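Local coordinates for protein phytanoyl-CoA dioxygenase (Streptomyces malaysiense, PDB 6ZYL) that catalyses the beta-hydroxylation of thioholgamide as a non-heme monooxygenase, probably depending on iron and 2-oxoglutarate, at residues Y73-V82 against L276-Q287. Numbering follows the deposited sequence.
Sequences YAAFPKIHLV and LNDFYSAVTRRQ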
ATOM      1  N   TYR A  73       2.197  -0.898 -15.630  1.00 23.82           N
ATOM      2  CA  TYR A  73       2.391  -1.150 -14.206  1.00 23.05           C
ATOM      3  C   TYR A  73       2.941   0.085 -13.500  1.00 23.10           C
ATOM      4  O   TYR A  73       3.742  -0.008 -12.567  1.00 23.18           O
ATOM      5  CB  TYR A  73       3.303  -2.355 -14.007  1.00 22.62           C
ATOM      6  CG  TYR A  73       2.663  -3.639 -14.481  1.00 23.26           C
ATOM      7  CD1 TYR A  73       1.767  -4.325 -13.673  1.00 21.98           C
ATOM      8  CD2 TYR A  73       2.935  -4.154 -15.743  1.00 24.00           C
ATOM      9  CE1 TYR A  73       1.167  -5.492 -14.101  1.00 24.84           C
ATOM     10  CE2 TYR A  73       2.338  -5.325 -16.181  1.00 22.77           C
ATOM     11  CZ  TYR A  73       1.454  -5.987 -15.354  1.00 25.31           C
ATOM     12  OH  TYR A  73       0.856  -7.149 -15.775  1.00 29.06           O
ATOM     13  N   ALA A  74       2.490   1.262 -13.933  1.00 24.79           N
ATOM     14  CA  ALA A  74       2.980   2.503 -13.350  1.00 24.04           C
ATOM     15  C   ALA A  74       2.563   2.652 -11.893  1.00 22.21           C
ATOM     16  O   ALA A  74       3.316   3.216 -11.092  1.00 25.29           O
ATOM     17  CB  ALA A  74       2.476   3.697 -14.164  1.00 26.71           C
ATOM     18  N   ALA A  75       1.387   2.147 -11.525  1.00 22.76           N
ATOM     19  CA  ALA A  75       0.805   2.399 -10.214  1.00 25.41           C
ATOM     20  C   ALA A  75       0.907   1.214  -9.265  1.00 24.47           C
ATOM     21  O   ALA A  75       0.470   1.322  -8.114  1.00 23.96           O
ATOM     22  CB  ALA A  75      -0.668   2.798 -10.365  1.00 20.62           C
ATOM     23  N   PHE A  76       1.461   0.093  -9.710  1.00 21.33           N
ATOM     24  CA  PHE A  76       1.547  -1.109  -8.891  1.00 23.93           C
ATOM     25  C   PHE A  76       2.351  -2.165  -9.646  1.00 21.24           C
ATOM     26  O   PHE A  76       2.440  -2.094 -10.872  1.00 23.75           O
ATOM     27  CB  PHE A  76       0.156  -1.654  -8.578  1.00 22.75           C
ATOM     28  CG  PHE A  76      -0.471  -2.375  -9.735  1.00 28.31           C
ATOM     29  CD1 PHE A  76      -1.100  -1.665 -10.741  1.00 29.86           C
ATOM     30  CD2 PHE A  76      -0.415  -3.757  -9.830  1.00 25.55           C
ATOM     31  CE1 PHE A  76      -1.673  -2.313 -11.814  1.00 33.21           C
ATOM     32  CE2 PHE A  76      -0.985  -4.414 -10.905  1.00 26.73           C
ATOM     33  CZ  PHE A  76      -1.616  -3.689 -11.899  1.00 31.04           C
ATOM     34  N   PRO A  77       2.947  -3.161  -8.973  1.00 20.85           N
ATOM     35  CA  PRO A  77       3.032  -3.325  -7.521  1.00 19.85           C
ATOM     36  C   PRO A  77       4.437  -3.124  -6.972  1.00 18.52           C
ATOM     37  O   PRO A  77       4.696  -3.465  -5.814  1.00 19.72           O
ATOM     38  CB  PRO A  77       2.587  -4.775  -7.324  1.00 23.13           C
ATOM     39  CG  PRO A  77       3.145  -5.481  -8.573  1.00 20.18           C
ATOM     40  CD  PRO A  77       3.290  -4.414  -9.674  1.00 23.35           C
ATOM     41  N   LYS A  78       5.335  -2.584  -7.793  1.00 18.47           N
ATOM     42  CA  LYS A  78       6.747  -2.493  -7.433  1.00 23.64           C
ATOM     43  C   LYS A  78       7.327  -1.141  -7.840  1.00 22.02           C
ATOM     44  O   LYS A  78       8.420  -1.049  -8.398  1.00 19.52           O
ATOM     45  CB  LYS A  78       7.538  -3.629  -8.083  1.00 21.86           C
ATOM     46  CG  LYS A  78       7.029  -5.025  -7.769  1.00 22.06           C
ATOM     47  CD  LYS A  78       7.454  -5.473  -6.378  1.00 18.75           C
ATOM     48  CE  LYS A  78       6.930  -6.868  -6.067  1.00 19.89           C
ATOM     49  NZ  LYS A  78       7.550  -7.446  -4.842  1.00 21.42           N
ATOM     50  N   ILE A  79       6.596  -0.065  -7.548  1.00 22.41           N
ATOM     51  CA  ILE A  79       7.086   1.266  -7.897  1.00 21.20           C
ATOM     52  C   ILE A  79       8.453   1.506  -7.269  1.00 20.71           C
ATOM     53  O   ILE A  79       9.352   2.080  -7.896  1.00 21.87           O
ATOM     54  CB  ILE A  79       6.077   2.344  -7.460  1.00 24.05           C
ATOM     55  CG1 ILE A  79       4.679   2.034  -7.990  1.00 21.64           C
ATOM     56  CG2 ILE A  79       6.529   3.721  -7.942  1.00 24.81           C
ATOM     57  CD1 ILE A  79       3.591   2.927  -7.405  1.00 23.03           C
ATOM     58  N   HIS A  80       8.636   1.053  -6.028  1.00 21.56           N
ATOM     59  CA  HIS A  80       9.859   1.312  -5.283  1.00 21.70           C
ATOM     60  C   HIS A  80      11.090   0.657  -5.892  1.00 23.39           C
ATOM     61  O   HIS A  80      12.207   0.974  -5.468  1.00 25.01           O
ATOM     62  CB  HIS A  80       9.690   0.829  -3.840  1.00 21.18           C
ATOM     63  CG  HIS A  80       9.310  -0.618  -3.727  1.00 22.07           C
ATOM     64  ND1 HIS A  80       8.073  -1.094  -4.104  1.00 21.01           N
ATOM     65  CD2 HIS A  80      10.004  -1.689  -3.276  1.00 22.82           C
ATOM     66  CE1 HIS A  80       8.022  -2.397  -3.894  1.00 23.01           C
ATOM     67  NE2 HIS A  80       9.180  -2.784  -3.391  1.00 24.82           N
ATOM     68  N   LEU A  81      10.927  -0.246  -6.854  1.00 22.60           N
ATOM     69  CA  LEU A  81      12.074  -0.890  -7.477  1.00 22.76           C
ATOM     70  C   LEU A  81      12.624  -0.106  -8.665  1.00 22.46           C
ATOM     71  O   LEU A  81      13.735  -0.411  -9.118  1.00 26.03           O
ATOM     72  CB  LEU A  81      11.707  -2.306  -7.932  1.00 21.92           C
ATOM     73  CG  LEU A  81      11.309  -3.309  -6.845  1.00 21.53           C
ATOM     74  CD1 LEU A  81      11.169  -4.713  -7.444  1.00 24.47           C
ATOM     75  CD2 LEU A  81      12.299  -3.325  -5.693  1.00 24.25           C
ATOM     76  N   VAL A  82      11.896   0.884  -9.164  1.00 22.79           N
ATOM     77  CA  VAL A  82      12.354   1.662 -10.320  1.00 23.99           C
ATOM     78  C   VAL A  82      12.372   3.161 -10.075  1.00 27.01           C
ATOM     79  O   VAL A  82      13.081   3.884 -10.802  1.00 29.27           O
ATOM     80  CB  VAL A  82      11.489   1.342 -11.559  1.00 31.64           C
ATOM     81  CG1 VAL A  82      11.702  -0.089 -12.008  1.00 31.54           C
ATOM     82  CG2 VAL A  82      10.018   1.612 -11.265  1.00 25.52           C
ATOM     83  N   LEU A 276      15.274  -1.759 -14.091  1.00 30.30           N
ATOM     84  CA  LEU A 276      14.197  -2.138 -14.998  1.00 30.49           C
ATOM     85  C   LEU A 276      14.133  -3.650 -15.168  1.00 27.29           C
ATOM     86  O   LEU A 276      13.045  -4.238 -15.155  1.00 26.92           O
ATOM     87  CB  LEU A 276      14.390  -1.465 -16.356  1.00 33.79           C
ATOM     88  CG  LEU A 276      14.140   0.039 -16.449  1.00 36.15           C
ATOM     89  CD1 LEU A 276      14.441   0.520 -17.868  1.00 35.05           C
ATOM     90  CD2 LEU A 276      12.720   0.384 -16.055  1.00 37.36           C
ATOM     91  N   ASN A 277      15.291  -4.296 -15.334  1.00 27.90           N
ATOM     92  CA  ASN A 277      15.306  -5.744 -15.521  1.00 28.58           C
ATOM     93  C   ASN A 277      14.785  -6.463 -14.285  1.00 28.51           C
ATOM     94  O   ASN A 277      13.984  -7.399 -14.392  1.00 28.11           O
ATOM     95  CB  ASN A 277      16.720  -6.213 -15.861  1.00 31.28           C
ATOM     96  CG  ASN A 277      17.203  -5.685 -17.198  1.00 32.75           C
ATOM     97  OD1 ASN A 277      16.406  -5.275 -18.043  1.00 35.85           O
ATOM     98  ND2 ASN A 277      18.516  -5.690 -17.397  1.00 38.73           N
ATOM     99  N   ASP A 278      15.230  -6.042 -13.098  1.00 29.09           N
ATOM    100  CA  ASP A 278      14.703  -6.622 -11.868  1.00 31.86           C
ATOM    101  C   ASP A 278      13.223  -6.308 -11.697  1.00 28.01           C
ATOM    102  O   ASP A 278      12.474  -7.124 -11.149  1.00 26.69           O
ATOM    103  CB  ASP A 278      15.490  -6.110 -10.662  1.00 39.29           C
ATOM    104  CG  ASP A 278      16.915  -6.622 -10.633  1.00 46.28           C
ATOM    105  OD1 ASP A 278      17.196  -7.659 -11.271  1.00 47.60           O
ATOM    106  OD2 ASP A 278      17.759  -5.984  -9.970  1.00 57.97           O
ATOM    107  N   PHE A 279      12.791  -5.128 -12.152  1.00 27.81           N
ATOM    108  CA  PHE A 279      11.382  -4.755 -12.088  1.00 27.08           C
ATOM    109  C   PHE A 279      10.532  -5.699 -12.928  1.00 24.80           C
ATOM    110  O   PHE A 279       9.550  -6.272 -12.440  1.00 20.76           O
ATOM    111  CB  PHE A 279      11.233  -3.300 -12.548  1.00 25.24           C
ATOM    112  CG  PHE A 279       9.813  -2.830 -12.665  1.00 26.05           C
ATOM    113  CD1 PHE A 279       9.157  -2.287 -11.574  1.00 26.40           C
ATOM    114  CD2 PHE A 279       9.144  -2.906 -13.875  1.00 27.23           C
ATOM    115  CE1 PHE A 279       7.852  -1.845 -11.683  1.00 25.60           C
ATOM    116  CE2 PHE A 279       7.840  -2.468 -13.990  1.00 27.78           C
ATOM    117  CZ  PHE A 279       7.193  -1.934 -12.895  1.00 25.00           C
ATOM    118  N   TYR A 280      10.902  -5.886 -14.198  1.00 25.02           N
ATOM    119  CA  TYR A 280      10.179  -6.824 -15.051  1.00 24.62           C
ATOM    120  C   TYR A 280      10.083  -8.195 -14.392  1.00 25.28           C
ATOM    121  O   TYR A 280       9.019  -8.824 -14.380  1.00 24.45           O
ATOM    122  CB  TYR A 280      10.872  -6.942 -16.410  1.00 23.84           C
ATOM    123  CG  TYR A 280      11.009  -5.643 -17.165  1.00 22.24           C
ATOM    124  CD1 TYR A 280      10.043  -4.651 -17.064  1.00 24.72           C
ATOM    125  CD2 TYR A 280      12.104  -5.410 -17.987  1.00 25.26           C
ATOM    126  CE1 TYR A 280      10.165  -3.461 -17.758  1.00 27.16           C
ATOM    127  CE2 TYR A 280      12.235  -4.223 -18.684  1.00 29.98           C
ATOM    128  CZ  TYR A 280      11.262  -3.253 -18.566  1.00 31.28           C
ATOM    129  OH  TYR A 280      11.389  -2.069 -19.258  1.00 35.11           O
ATOM    130  N   SER A 281      11.196  -8.673 -13.835  1.00 23.64           N
ATOM    131  CA  SER A 281      11.206  -9.990 -13.206  1.00 25.28           C
ATOM    132  C   SER A 281      10.299 -10.021 -11.982  1.00 23.77           C
ATOM    133  O   SER A 281       9.517 -10.961 -11.795  1.00 23.68           O
ATOM    134  CB  SER A 281      12.640 -10.368 -12.828  1.00 25.69           C
ATOM    135  OG  SER A 281      12.702 -11.684 -12.309  1.00 43.93           O
ATOM    136  N   ALA A 282      10.385  -8.993 -11.135  1.00 23.37           N
ATOM    137  CA  ALA A 282       9.616  -8.999  -9.895  1.00 23.86           C
ATOM    138  C   ALA A 282       8.125  -8.836 -10.162  1.00 18.80           C
ATOM    139  O   ALA A 282       7.298  -9.480  -9.504  1.00 21.24           O
ATOM    140  CB  ALA A 282      10.117  -7.894  -8.964  1.00 21.55           C
ATOM    141  N   VAL A 283       7.757  -7.980 -11.116  1.00 20.83           N
ATOM    142  CA  VAL A 283       6.342  -7.780 -11.412  1.00 22.47           C
ATOM    143  C   VAL A 283       5.760  -9.020 -12.078  1.00 22.01           C
ATOM    144  O   VAL A 283       4.653  -9.458 -11.742  1.00 22.86           O
ATOM    145  CB  VAL A 283       6.144  -6.526 -12.284  1.00 22.45           C
ATOM    146  CG1 VAL A 283       4.681  -6.383 -12.685  1.00 22.05           C
ATOM    147  CG2 VAL A 283       6.621  -5.286 -11.543  1.00 23.60           C
ATOM    148  N   THR A 284       6.489  -9.602 -13.033  1.00 21.71           N
ATOM    149  CA  THR A 284       6.040 -10.846 -13.648  1.00 21.21           C
ATOM    150  C   THR A 284       5.788 -11.911 -12.587  1.00 19.92           C
ATOM    151  O   THR A 284       4.761 -12.597 -12.604  1.00 20.76           O
ATOM    152  CB  THR A 284       7.076 -11.340 -14.660  1.00 21.29           C
ATOM    153  OG1 THR A 284       7.214 -10.390 -15.724  1.00 23.28           O
ATOM    154  CG2 THR A 284       6.660 -12.689 -15.234  1.00 23.32           C
ATOM    155  N   ARG A 285       6.727 -12.054 -11.649  1.00 20.92           N
ATOM    156  CA  ARG A 285       6.570 -13.014 -10.561  1.00 22.07           C
ATOM    157  C   ARG A 285       5.311 -12.727  -9.756  1.00 20.95           C
ATOM    158  O   ARG A 285       4.533 -13.637  -9.449  1.00 24.18           O
ATOM    159  CB  ARG A 285       7.811 -12.966  -9.670  1.00 25.01           C
ATOM    160  CG  ARG A 285       7.797 -13.876  -8.461  1.00 25.53           C
ATOM    161  CD  ARG A 285       9.082 -13.675  -7.642  1.00 24.41           C
ATOM    162  NE  ARG A 285      10.275 -13.945  -8.441  1.00 26.94           N
ATOM    163  CZ  ARG A 285      11.209 -13.047  -8.740  1.00 28.11           C
ATOM    164  NH1 ARG A 285      11.115 -11.800  -8.299  1.00 22.57           N
ATOM    165  NH2 ARG A 285      12.247 -13.402  -9.484  1.00 26.03           N
ATOM    166  N   ARG A 286       5.090 -11.458  -9.407  1.00 23.08           N
ATOM    167  CA  ARG A 286       3.943 -11.121  -8.571  1.00 21.50           C
ATOM    168  C   ARG A 286       2.631 -11.334  -9.315  1.00 20.52           C
ATOM    169  O   ARG A 286       1.682 -11.895  -8.759  1.00 20.27           O
ATOM    170  CB  ARG A 286       4.050  -9.675  -8.089  1.00 21.87           C
ATOM    171  CG  ARG A 286       2.837  -9.196  -7.303  1.00 20.94           C
ATOM    172  CD  ARG A 286       2.602 -10.046  -6.059  1.00 18.44           C
ATOM    173  NE  ARG A 286       3.800 -10.131  -5.228  1.00 17.71           N
ATOM    174  CZ  ARG A 286       4.250  -9.146  -4.458  1.00 20.87           C
ATOM    175  NH1 ARG A 286       3.594  -7.993  -4.402  1.00 21.92           N
ATOM    176  NH2 ARG A 286       5.353  -9.313  -3.740  1.00 21.74           N
ATOM    177  N   GLN A 287       2.552 -10.881 -10.568  1.00 21.55           N
ATOM    178  CA  GLN A 287       1.298 -11.003 -11.304  1.00 22.53           C
ATOM    179  C   GLN A 287       0.944 -12.460 -11.572  1.00 24.62           C
ATOM    180  O   GLN A 287      -0.241 -12.803 -11.642  1.00 25.39           O
ATOM    181  CB  GLN A 287       1.379 -10.211 -12.608  1.00 22.57           C
ATOM    182  CG  GLN A 287       1.501  -8.700 -12.397  1.00 23.97           C
ATOM    183  CD  GLN A 287       0.496  -8.154 -11.387  1.00 27.75           C
ATOM    184  OE1 GLN A 287       0.866  -7.729 -10.291  1.00 29.16           O
ATOM    185  NE2 GLN A 287      -0.779  -8.171 -11.751  1.00 25.43           N
TER
HETATM  186  O   HOH W   1       7.390 -10.045  -6.699  1.00 20.61           O
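K78 NZ is held by a salt bridge to E264, a hydrogen bond to the W110 carbonyl oxygen and a weak bond to a water, which donates to A282 O at 2.9 Å. It lies 3.1 Å from R286 NH2, a second donor, which shares the W110 oxygen and pairs with D248. The carboxylates of E264 and D248 probably offset the two positive charges. K78 CE lies over one face of the R286 guanidinium. Segment 73-82 lies in the loop between helices 68-72 and 84-90. It packs on helix 273-295 beside the double-stranded beta-helix core expected of the PhyH family, and A75 and P77 bond through their backbones to core strand 107-117. With CG1 anti to its backbone N (chi1 175°), V283 sets this methyl over one face of the Y73 ring, a CH-pi contact 3.8 Å from the centroid. V283 CG2 packs on K78 CG. The F279 ring turns its edge to K78 O, and V82 CG1 sits 3.3 Å from F279 CB. L81 CD1 touches A282 CB at 3.7 Å. Q287 CG is 3.6 Å from Y73 CE1, and Q287 OE1 meets P77 CG and the F76 ring edge. Replacing Q287 by an alanine is likely to open a gap beside P77 and the F76 edge and to leave the Y73 ring freer to shift.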